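PDB 4RNG: MtN3/saliva family, which probably transports sugars across the membrane, as a bacterial homologue of the SWEET transporters. Local coordinates for residues 55-58 with 59-63. Sequence-based numbering, arbitrary orientation.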
# COMPACT_ATOMS: atom_id res chain seq x y z
N PHE C 55 -5.12 -1.31 -10.66
CA PHE C 55 -4.82 -2.12 -11.82
C PHE C 55 -5.63 -1.69 -13.05
O PHE C 55 -5.06 -1.44 -14.11
CB PHE C 55 -5.08 -3.59 -11.53
CG PHE C 55 -5.30 -4.41 -12.77
CD1 PHE C 55 -4.25 -4.72 -13.62
CD2 PHE C 55 -6.57 -4.85 -13.11
CE1 PHE C 55 -4.45 -5.46 -14.79
CE2 PHE C 55 -6.77 -5.60 -14.27
CZ PHE C 55 -5.70 -5.91 -15.10
N PHE C 56 -6.94 -1.60 -12.90
CA PHE C 56 -7.85 -1.19 -13.98
C PHE C 56 -7.45 0.17 -14.52
O PHE C 56 -7.35 0.38 -15.73
CB PHE C 56 -9.29 -1.16 -13.46
CG PHE C 56 -10.32 -0.94 -14.53
CD1 PHE C 56 -10.19 -1.49 -15.79
CD2 PHE C 56 -11.45 -0.18 -14.26
CE1 PHE C 56 -11.15 -1.29 -16.76
CE2 PHE C 56 -12.40 0.04 -15.23
CZ PHE C 56 -12.25 -0.53 -16.49
N TYR C 57 -7.22 1.09 -13.59
CA TYR C 57 -6.74 2.43 -13.90
C TYR C 57 -5.45 2.40 -14.75
O TYR C 57 -5.32 3.14 -15.73
CB TYR C 57 -6.47 3.16 -12.59
CG TYR C 57 -5.86 4.52 -12.75
CD1 TYR C 57 -6.64 5.60 -13.14
CD2 TYR C 57 -4.51 4.73 -12.55
CE1 TYR C 57 -6.10 6.85 -13.28
CE2 TYR C 57 -3.95 5.98 -12.70
CZ TYR C 57 -4.75 7.03 -13.06
OH TYR C 57 -4.21 8.27 -13.22
N GLY C 58 -4.50 1.56 -14.36
CA GLY C 58 -3.27 1.44 -15.12
C GLY C 58 -3.52 0.98 -16.55
O GLY C 58 -2.86 1.40 -17.51
N VAL C 59 -4.47 0.08 -16.70
CA VAL C 59 -4.83 -0.42 -18.00
C VAL C 59 -5.46 0.66 -18.87
O VAL C 59 -5.13 0.76 -20.04
CB VAL C 59 -5.76 -1.64 -17.88
CG1 VAL C 59 -6.27 -2.06 -19.24
CG2 VAL C 59 -5.03 -2.80 -17.20
N LEU C 60 -6.36 1.47 -18.30
CA LEU C 60 -7.01 2.54 -19.05
C LEU C 60 -6.01 3.61 -19.56
O LEU C 60 -6.08 4.03 -20.72
CB LEU C 60 -8.10 3.21 -18.22
CG LEU C 60 -9.34 2.40 -17.83
CD1 LEU C 60 -10.20 3.17 -16.85
CD2 LEU C 60 -10.17 1.96 -19.03
N ILE C 61 -5.11 4.06 -18.68
CA ILE C 61 -4.12 5.07 -19.04
C ILE C 61 -2.91 4.43 -19.73
O ILE C 61 -1.92 5.11 -20.03
CB ILE C 61 -3.67 5.91 -17.82
CG1 ILE C 61 -2.94 5.04 -16.80
CG2 ILE C 61 -4.87 6.59 -17.16
CD1 ILE C 61 -2.19 5.85 -15.75
N LYS C 62 -2.96 3.12 -19.91
CA LYS C 62 -1.91 2.37 -20.57
C LYS C 62 -0.53 2.50 -19.94
O LYS C 62 0.44 2.73 -20.64
CB LYS C 62 -1.79 2.79 -22.04
CG LYS C 62 -3.04 2.60 -22.88
CD LYS C 62 -2.72 3.02 -24.31
CE LYS C 62 -3.89 2.83 -25.23
NZ LYS C 62 -3.45 3.10 -26.63
N GLU C 63 -0.44 2.34 -18.63
CA GLU C 63 0.86 2.46 -17.95
C GLU C 63 1.33 1.18 -17.29
O GLU C 63 0.81 0.79 -16.24
CB GLU C 63 0.83 3.57 -16.91
CG GLU C 63 0.74 4.96 -17.50
CD GLU C 63 1.88 5.27 -18.44
OE1 GLU C 63 3.00 4.78 -18.19
OE2 GLU C 63 1.67 6.02 -19.41
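Phe55, Phe56 and Tyr57 each meet the residue four positions on, Val59, Leu60 and Ile61, in a local contact along the last turn of helix 41-60, where the chain leaves the helix in a Schellman motif. Three i to i+4 backbone bonds hold this turn, the straightest from Ile61 N to Tyr57 O (3.1 Å, 171° at the hydrogen). Lys62 takes a positive phi and leaves the helix, and Glu63 N reaches back to Gly58 O at 2.8 Å; a weak bond from Lys62 N to Val59 O completes the turn. Glu63 is also the N-cap residue of helix 64-87, so one short turn ends one helix and starts the next.

All three aromatic residues carry CG anti to the backbone N (chi1 158° to -172°), which brings rings whose CB atoms point away back over the following turn. Val59 CG2 lies over a face of Phe55 in a CH-pi contact, 4.0 Å from the ring centroid. Leu60 CD1 sits above the Phe56 ring, 4.3 Å from its centroid, while Leu60 CD2 lies 4.1 Å from Phe56 CE1. Ile61 lies across one face of the Tyr57 ring: its CG2 stands over the face near the rim, and on the same side its CD1 comes within 3.5 Å of Tyr57 CE2.

Tyr57 OH is hydrogen-bonded to Glu63 OE1 of the second subunit, and Trp54 meets the Tyr57 ring edge-to-face. Leu60 and Ile61 pack on Asn8 of that subunit, whereas Phe55 and Val59 lean on Ile67 of helix 64-87, placing this helix end between its own following helix and the dimer partner.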